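Long-range contact in uncharacterized ParM protein (Staphylococcus aureus, PDB 3JS6), which probably forms dynamic actin-like filaments that move plasmid DNA apart during segregation: residues K129-R141 with K150-Q162. Residues are numbered along the deposited sequence; the frame is centred on the assembly and turned at random.
Sequences KQAKFEKLLNKSR and KTINVKGVKIVAQ
Ile-159 reaches the helix with its CD1, 3.9 Å from Glu-134 CB, and the same methyl meets the Phe-133 ring obliquely. Here helix 128-137 and the turn after it lie along strand 148-161, the segments 129-137 and 150-161 running roughly antiparallel at 147°. CG1 of Ile-159 is anti to its own carbonyl carbon (chi1 -59°), with the chain nearly extended beyond it, and this carries CD1 to the helix. One turn further on, Leu-137 crosses Val-157 at about a right angle, its CD1 3.9 Å from Val-157 CG1. The other methyl of Val-157, CG2, lies against Asn-138, whose side chain slides past in the opposite direction.

Beyond the helix, Asn-138 centres an inverse gamma turn, and the chain then joins the strand edge. Arg-141 and Ile-152 form an antiparallel hydrogen-bonded pair, with Arg-141 N to Ile-152 O 2.9 Å and Ile-152 N to Arg-141 O 2.8 Å. The arginine chain bends at chi2 and chi3 back toward the C-terminal end of the helix; Lys-139 CG lies over one face of the guanidinium, and Val-154 CG2 meets its edge in plane, 3.8 Å from NH1. NH1 also donates a weak bond to Leu-137 O, while NH2 makes a salt bridge with Glu-97 of helix 90-104. Water bridges Asn-138 OD1, at 2.8 Å, and Val-154 O.

This packing joins a helix to the sheet of the actin-like N-terminal domain. Its chemistry is divided: apolar contacts without direction hold the helix over the strand, whereas directional backbone bonds fix the register where the chain enters the sheet, and the bent arginine, held by its salt bridge to Glu-97 and merely supplemented by the weak bond to Leu-137 O, ties the turn to helix 90-104.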
ATOM      1  N   LYS A 129      -6.342  17.392   4.990  1.00 45.99           N
ATOM      2  CA  LYS A 129      -6.573  16.110   4.332  1.00 45.02           C
ATOM      3  C   LYS A 129      -6.661  15.025   5.399  1.00 35.73           C
ATOM      4  O   LYS A 129      -7.531  14.168   5.349  1.00 35.41           O
ATOM      5  CB  LYS A 129      -5.436  15.803   3.357  1.00 42.91           C
ATOM      6  CG  LYS A 129      -5.678  16.256   1.913  1.00 49.89           C
ATOM      7  CD  LYS A 129      -6.464  17.544   1.831  1.00 51.29           C
ATOM      8  CE  LYS A 129      -6.714  17.947   0.378  1.00 57.59           C
ATOM      9  NZ  LYS A 129      -5.445  18.246  -0.338  1.00 54.79           N
ATOM     10  N   GLN A 130      -5.759  15.075   6.369  1.00 34.87           N
ATOM     11  CA  GLN A 130      -5.770  14.097   7.441  1.00 38.55           C
ATOM     12  C   GLN A 130      -7.101  14.148   8.187  1.00 40.77           C
ATOM     13  O   GLN A 130      -7.644  13.106   8.565  1.00 42.29           O
ATOM     14  CB  GLN A 130      -4.608  14.323   8.418  1.00 39.83           C
ATOM     15  CG  GLN A 130      -4.578  13.282   9.536  1.00 35.61           C
ATOM     16  CD  GLN A 130      -3.327  13.338  10.404  1.00 45.95           C
ATOM     17  OE1 GLN A 130      -3.133  12.496  11.286  1.00 44.86           O
ATOM     18  NE2 GLN A 130      -2.479  14.323  10.162  1.00 42.40           N
ATOM     19  N   ALA A 131      -7.645  15.346   8.389  1.00 38.52           N
ATOM     20  CA  ALA A 131      -8.932  15.475   9.078  1.00 36.59           C
ATOM     21  C   ALA A 131     -10.055  14.813   8.283  1.00 32.66           C
ATOM     22  O   ALA A 131     -10.886  14.107   8.845  1.00 29.58           O
ATOM     23  CB  ALA A 131      -9.266  16.940   9.308  1.00 42.85           C
ATOM     24  N   LYS A 132     -10.099  15.048   6.978  1.00 28.85           N
ATOM     25  CA  LYS A 132     -11.138  14.441   6.159  1.00 27.82           C
ATOM     26  C   LYS A 132     -10.963  12.929   5.998  1.00 25.38           C
ATOM     27  O   LYS A 132     -11.942  12.213   5.882  1.00 31.00           O
ATOM     28  CB  LYS A 132     -11.178  15.108   4.781  1.00 33.30           C
ATOM     29  CG  LYS A 132     -11.733  16.534   4.836  1.00 33.94           C
ATOM     30  CD  LYS A 132     -11.821  17.195   3.455  1.00 43.30           C
ATOM     31  CE  LYS A 132     -10.456  17.333   2.808  1.00 43.21           C
ATOM     32  NZ  LYS A 132     -10.547  18.068   1.512  1.00 50.87           N
ATOM     33  N   PHE A 133      -9.724  12.443   5.982  1.00 26.57           N
ATOM     34  CA  PHE A 133      -9.501  10.996   5.821  1.00 23.30           C
ATOM     35  C   PHE A 133      -9.941  10.317   7.117  1.00 26.21           C
ATOM     36  O   PHE A 133     -10.644   9.309   7.094  1.00 24.53           O
ATOM     37  CB  PHE A 133      -8.025  10.728   5.561  1.00 24.60           C
ATOM     38  CG  PHE A 133      -7.705   9.303   5.176  1.00 19.55           C
ATOM     39  CD1 PHE A 133      -6.386   8.853   5.240  1.00 18.65           C
ATOM     40  CD2 PHE A 133      -8.679   8.451   4.678  1.00 26.56           C
ATOM     41  CE1 PHE A 133      -6.034   7.575   4.812  1.00 21.51           C
ATOM     42  CE2 PHE A 133      -8.346   7.174   4.243  1.00 28.28           C
ATOM     43  CZ  PHE A 133      -7.022   6.735   4.309  1.00 27.18           C
ATOM     44  N   GLU A 134      -9.527  10.874   8.253  1.00 22.94           N
ATOM     45  CA  GLU A 134      -9.907  10.292   9.527  1.00 28.35           C
ATOM     46  C   GLU A 134     -11.425  10.334   9.669  1.00 29.68           C
ATOM     47  O   GLU A 134     -12.016   9.459  10.306  1.00 27.31           O
ATOM     48  CB  GLU A 134      -9.194  11.013  10.691  1.00 36.07           C
ATOM     49  CG  GLU A 134     -10.067  11.896  11.571  1.00 54.26           C
ATOM     50  CD  GLU A 134     -11.047  11.122  12.452  1.00 57.73           C
ATOM     51  OE1 GLU A 134     -10.605  10.236  13.229  1.00 54.57           O
ATOM     52  OE2 GLU A 134     -12.261  11.416  12.370  1.00 59.21           O
ATOM     53  N   LYS A 135     -12.074  11.338   9.083  1.00 28.18           N
ATOM     54  CA  LYS A 135     -13.534  11.401   9.165  1.00 30.33           C
ATOM     55  C   LYS A 135     -14.190  10.302   8.304  1.00 31.32           C
ATOM     56  O   LYS A 135     -15.267   9.796   8.616  1.00 25.27           O
ATOM     57  CB  LYS A 135     -14.044  12.773   8.718  1.00 37.62           C
ATOM     58  CG  LYS A 135     -14.263  13.748   9.853  1.00 41.86           C
ATOM     59  CD  LYS A 135     -14.901  15.045   9.355  1.00 50.91           C
ATOM     60  CE  LYS A 135     -16.202  14.760   8.593  1.00 56.67           C
ATOM     61  NZ  LYS A 135     -16.855  15.991   8.040  1.00 64.34           N
ATOM     62  N   LEU A 136     -13.547   9.936   7.207  1.00 25.95           N
ATOM     63  CA  LEU A 136     -14.098   8.885   6.378  1.00 28.55           C
ATOM     64  C   LEU A 136     -13.991   7.556   7.148  1.00 26.47           C
ATOM     65  O   LEU A 136     -14.915   6.757   7.160  1.00 20.86           O
ATOM     66  CB  LEU A 136     -13.303   8.766   5.072  1.00 25.37           C
ATOM     67  CG  LEU A 136     -13.444   9.823   3.973  1.00 39.66           C
ATOM     68  CD1 LEU A 136     -12.414   9.548   2.858  1.00 34.09           C
ATOM     69  CD2 LEU A 136     -14.867   9.791   3.403  1.00 32.11           C
ATOM     70  N   LEU A 137     -12.856   7.355   7.805  1.00 19.82           N
ATOM     71  CA  LEU A 137     -12.561   6.116   8.526  1.00 22.35           C
ATOM     72  C   LEU A 137     -13.282   5.913   9.847  1.00 21.81           C
ATOM     73  O   LEU A 137     -13.799   4.829  10.138  1.00 24.19           O
ATOM     74  CB  LEU A 137     -11.057   6.043   8.781  1.00 20.67           C
ATOM     75  CG  LEU A 137     -10.203   6.055   7.514  1.00 22.06           C
ATOM     76  CD1 LEU A 137      -8.708   6.156   7.899  1.00 20.65           C
ATOM     77  CD2 LEU A 137     -10.485   4.792   6.696  1.00 24.47           C
ATOM     78  N   ASN A 138     -13.325   6.969  10.645  1.00 26.30           N
ATOM     79  CA  ASN A 138     -13.929   6.877  11.958  1.00 27.61           C
ATOM     80  C   ASN A 138     -15.436   7.012  12.029  1.00 32.84           C
ATOM     81  O   ASN A 138     -15.947   8.077  12.377  1.00 26.76           O
ATOM     82  CB  ASN A 138     -13.298   7.900  12.888  1.00 27.00           C
ATOM     83  CG  ASN A 138     -13.261   7.421  14.304  1.00 33.55           C
ATOM     84  OD1 ASN A 138     -14.162   6.711  14.738  1.00 32.12           O
ATOM     85  ND2 ASN A 138     -12.218   7.794  15.040  1.00 38.84           N
ATOM     86  N   LYS A 139     -16.138   5.919  11.717  1.00 30.71           N
ATOM     87  CA  LYS A 139     -17.592   5.881  11.776  1.00 29.71           C
ATOM     88  C   LYS A 139     -18.106   4.455  11.699  1.00 30.92           C
ATOM     89  O   LYS A 139     -17.411   3.553  11.235  1.00 28.62           O
ATOM     90  CB  LYS A 139     -18.222   6.707  10.646  1.00 31.69           C
ATOM     91  CG  LYS A 139     -18.010   6.169   9.252  1.00 36.06           C
ATOM     92  CD  LYS A 139     -18.613   7.115   8.218  1.00 37.88           C
ATOM     93  CE  LYS A 139     -18.189   6.731   6.802  1.00 41.77           C
ATOM     94  NZ  LYS A 139     -18.703   7.688   5.801  1.00 48.56           N
ATOM     95  N   SER A 140     -19.325   4.258  12.176  1.00 27.01           N
ATOM     96  CA  SER A 140     -19.950   2.954  12.148  1.00 30.74           C
ATOM     97  C   SER A 140     -20.624   2.794  10.812  1.00 25.88           C
ATOM     98  O   SER A 140     -20.956   3.782  10.173  1.00 23.46           O
ATOM     99  CB  SER A 140     -21.015   2.839  13.248  1.00 32.28           C
ATOM    100  OG  SER A 140     -20.406   2.581  14.497  1.00 35.29           O
ATOM    101  N   ARG A 141     -20.812   1.548  10.384  1.00 21.23           N
ATOM    102  CA  ARG A 141     -21.522   1.349   9.129  1.00 25.95           C
ATOM    103  C   ARG A 141     -21.983  -0.077   8.949  1.00 19.52           C
ATOM    104  O   ARG A 141     -21.394  -0.997   9.489  1.00 23.90           O
ATOM    105  CB  ARG A 141     -20.646   1.753   7.950  1.00 21.24           C
ATOM    106  CG  ARG A 141     -19.389   0.925   7.732  1.00 34.68           C
ATOM    107  CD  ARG A 141     -18.202   1.629   8.384  1.00 44.18           C
ATOM    108  NE  ARG A 141     -17.585   2.554   7.421  1.00 32.09           N
ATOM    109  CZ  ARG A 141     -16.379   3.122   7.533  1.00 24.73           C
ATOM    110  NH1 ARG A 141     -15.620   2.859   8.594  1.00 25.94           N
ATOM    111  NH2 ARG A 141     -15.940   3.956   6.585  1.00 18.90           N
ATOM    112  N   LYS A 150     -22.650  -7.216   7.967  1.00 29.96           N
ATOM    113  CA  LYS A 150     -21.678  -7.015   9.043  1.00 25.69           C
ATOM    114  C   LYS A 150     -21.919  -5.615   9.545  1.00 28.37           C
ATOM    115  O   LYS A 150     -22.043  -4.681   8.742  1.00 22.02           O
ATOM    116  CB  LYS A 150     -20.229  -7.095   8.542  1.00 29.33           C
ATOM    117  CG  LYS A 150     -19.765  -8.487   8.128  1.00 24.58           C
ATOM    118  CD  LYS A 150     -19.849  -9.475   9.269  1.00 26.04           C
ATOM    119  CE  LYS A 150     -19.388 -10.849   8.815  1.00 30.05           C
ATOM    120  NZ  LYS A 150     -19.492 -11.874   9.888  1.00 31.30           N
ATOM    121  N   THR A 151     -22.003  -5.479  10.865  1.00 27.34           N
ATOM    122  CA  THR A 151     -22.168  -4.192  11.509  1.00 22.93           C
ATOM    123  C   THR A 151     -20.755  -3.838  11.923  1.00 23.60           C
ATOM    124  O   THR A 151     -20.142  -4.568  12.704  1.00 25.10           O
ATOM    125  CB  THR A 151     -23.029  -4.301  12.785  1.00 28.65           C
ATOM    126  OG1 THR A 151     -24.367  -4.657  12.428  1.00 31.60           O
ATOM    127  CG2 THR A 151     -23.033  -2.986  13.540  1.00 30.29           C
ATOM    128  N   ILE A 152     -20.237  -2.722  11.425  1.00 20.05           N
ATOM    129  CA  ILE A 152     -18.865  -2.346  11.739  1.00 21.00           C
ATOM    130  C   ILE A 152     -18.745  -1.087  12.573  1.00 19.15           C
ATOM    131  O   ILE A 152     -19.141  -0.001  12.132  1.00 27.68           O
ATOM    132  CB  ILE A 152     -18.053  -2.142  10.440  1.00 25.76           C
ATOM    133  CG1 ILE A 152     -17.994  -3.469   9.675  1.00 25.46           C
ATOM    134  CG2 ILE A 152     -16.648  -1.621  10.762  1.00 26.42           C
ATOM    135  CD1 ILE A 152     -18.313  -3.347   8.213  1.00 26.27           C
ATOM    136  N   ASN A 153     -18.191  -1.215  13.763  1.00 22.70           N
ATOM    137  CA  ASN A 153     -17.971  -0.075  14.648  1.00 24.25           C
ATOM    138  C   ASN A 153     -16.480   0.241  14.719  1.00 22.24           C
ATOM    139  O   ASN A 153     -15.667  -0.658  14.910  1.00 22.29           O
ATOM    140  CB  ASN A 153     -18.565  -0.348  16.031  1.00 22.63           C
ATOM    141  CG  ASN A 153     -20.059  -0.600  15.983  1.00 26.70           C
ATOM    142  OD1 ASN A 153     -20.535  -1.651  16.413  1.00 25.16           O
ATOM    143  ND2 ASN A 153     -20.807   0.374  15.478  1.00 20.00           N
ATOM    144  N   VAL A 154     -16.110   1.495  14.565  1.00 19.87           N
ATOM    145  CA  VAL A 154     -14.705   1.862  14.627  1.00 17.89           C
ATOM    146  C   VAL A 154     -14.435   2.513  15.983  1.00 24.76           C
ATOM    147  O   VAL A 154     -15.001   3.562  16.308  1.00 22.81           O
ATOM    148  CB  VAL A 154     -14.331   2.826  13.491  1.00 23.72           C
ATOM    149  CG1 VAL A 154     -12.875   3.244  13.629  1.00 25.43           C
ATOM    150  CG2 VAL A 154     -14.529   2.116  12.128  1.00 24.49           C
ATOM    151  N   LYS A 155     -13.560   1.892  16.752  1.00 22.03           N
ATOM    152  CA  LYS A 155     -13.233   2.359  18.102  1.00 27.36           C
ATOM    153  C   LYS A 155     -12.042   3.284  18.147  1.00 33.72           C
ATOM    154  O   LYS A 155     -11.767   3.899  19.184  1.00 28.19           O
ATOM    155  CB  LYS A 155     -12.956   1.154  18.994  1.00 28.45           C
ATOM    156  CG  LYS A 155     -14.098   0.172  19.035  1.00 27.51           C
ATOM    157  CD  LYS A 155     -15.394   0.864  19.406  1.00 28.68           C
ATOM    158  CE  LYS A 155     -16.536  -0.134  19.482  1.00 37.12           C
ATOM    159  NZ  LYS A 155     -17.811   0.524  19.922  1.00 47.73           N
ATOM    160  N   GLY A 156     -11.323   3.365  17.027  1.00 19.58           N
ATOM    161  CA  GLY A 156     -10.159   4.229  16.972  1.00 23.29           C
ATOM    162  C   GLY A 156      -9.507   4.188  15.598  1.00 26.45           C
ATOM    163  O   GLY A 156      -9.672   3.200  14.848  1.00 23.22           O
ATOM    164  N   VAL A 157      -8.773   5.250  15.273  1.00 20.40           N
ATOM    165  CA  VAL A 157      -8.077   5.370  13.981  1.00 23.01           C
ATOM    166  C   VAL A 157      -6.674   5.918  14.196  1.00 20.72           C
ATOM    167  O   VAL A 157      -6.473   6.855  14.961  1.00 22.02           O
ATOM    168  CB  VAL A 157      -8.829   6.320  13.013  1.00 26.59           C
ATOM    169  CG1 VAL A 157      -8.036   6.485  11.709  1.00 25.72           C
ATOM    170  CG2 VAL A 157     -10.219   5.752  12.713  1.00 24.04           C
ATOM    171  N   LYS A 158      -5.694   5.322  13.536  1.00 22.28           N
ATOM    172  CA  LYS A 158      -4.331   5.802  13.674  1.00 20.51           C
ATOM    173  C   LYS A 158      -3.751   5.941  12.285  1.00 22.90           C
ATOM    174  O   LYS A 158      -3.696   4.966  11.540  1.00 26.06           O
ATOM    175  CB  LYS A 158      -3.511   4.820  14.497  1.00 19.19           C
ATOM    176  CG  LYS A 158      -2.030   5.202  14.670  1.00 34.29           C
ATOM    177  CD  LYS A 158      -1.822   6.578  15.313  1.00 36.06           C
ATOM    178  CE  LYS A 158      -0.358   6.780  15.698  1.00 42.66           C
ATOM    179  NZ  LYS A 158      -0.096   8.145  16.191  1.00 33.69           N
ATOM    180  N   ILE A 159      -3.339   7.159  11.940  1.00 24.67           N
ATOM    181  CA  ILE A 159      -2.775   7.431  10.625  1.00 27.71           C
ATOM    182  C   ILE A 159      -1.333   7.943  10.680  1.00 29.64           C
ATOM    183  O   ILE A 159      -1.035   8.882  11.414  1.00 24.73           O
ATOM    184  CB  ILE A 159      -3.589   8.508   9.898  1.00 24.67           C
ATOM    185  CG1 ILE A 159      -5.042   8.063   9.724  1.00 22.63           C
ATOM    186  CG2 ILE A 159      -2.934   8.810   8.572  1.00 37.47           C
ATOM    187  CD1 ILE A 159      -5.975   9.200   9.486  1.00 25.29           C
ATOM    188  N   VAL A 160      -0.429   7.336   9.918  1.00 20.74           N
ATOM    189  CA  VAL A 160       0.931   7.855   9.898  1.00 27.46           C
ATOM    190  C   VAL A 160       1.379   8.116   8.463  1.00 28.24           C
ATOM    191  O   VAL A 160       0.625   7.860   7.517  1.00 27.64           O
ATOM    192  CB  VAL A 160       1.931   6.878  10.562  1.00 26.64           C
ATOM    193  CG1 VAL A 160       1.552   6.682  12.024  1.00 28.77           C
ATOM    194  CG2 VAL A 160       1.972   5.561   9.813  1.00 31.15           C
ATOM    195  N   ALA A 161       2.589   8.645   8.301  1.00 26.03           N
ATOM    196  CA  ALA A 161       3.142   8.873   6.955  1.00 32.58           C
ATOM    197  C   ALA A 161       3.449   7.491   6.371  1.00 28.25           C
ATOM    198  O   ALA A 161       3.964   6.620   7.070  1.00 34.87           O
ATOM    199  CB  ALA A 161       4.422   9.712   7.042  1.00 36.79           C
ATOM    200  N   GLN A 162       3.166   7.282   5.093  1.00 32.71           N
ATOM    201  CA  GLN A 162       3.363   5.961   4.486  1.00 38.69           C
ATOM    202  C   GLN A 162       4.709   5.277   4.673  1.00 36.98           C
ATOM    203  O   GLN A 162       4.758   4.073   4.967  1.00 36.47           O
ATOM    204  CB  GLN A 162       3.033   6.011   2.998  1.00 44.06           C
ATOM    205  CG  GLN A 162       1.812   6.820   2.701  1.00 48.33           C
ATOM    206  CD  GLN A 162       1.279   6.563   1.316  1.00 57.31           C
ATOM    207  OE1 GLN A 162       2.038   6.518   0.335  1.00 50.43           O
ATOM    208  NE2 GLN A 162      -0.034   6.397   1.219  1.00 44.30           N
TER
HETATM  209  O   HOH W   1     -16.735   5.812  15.141  1.00 36.38           O
HETATM  210  O   HOH W   2     -18.173   3.398  15.228  1.00 25.87           O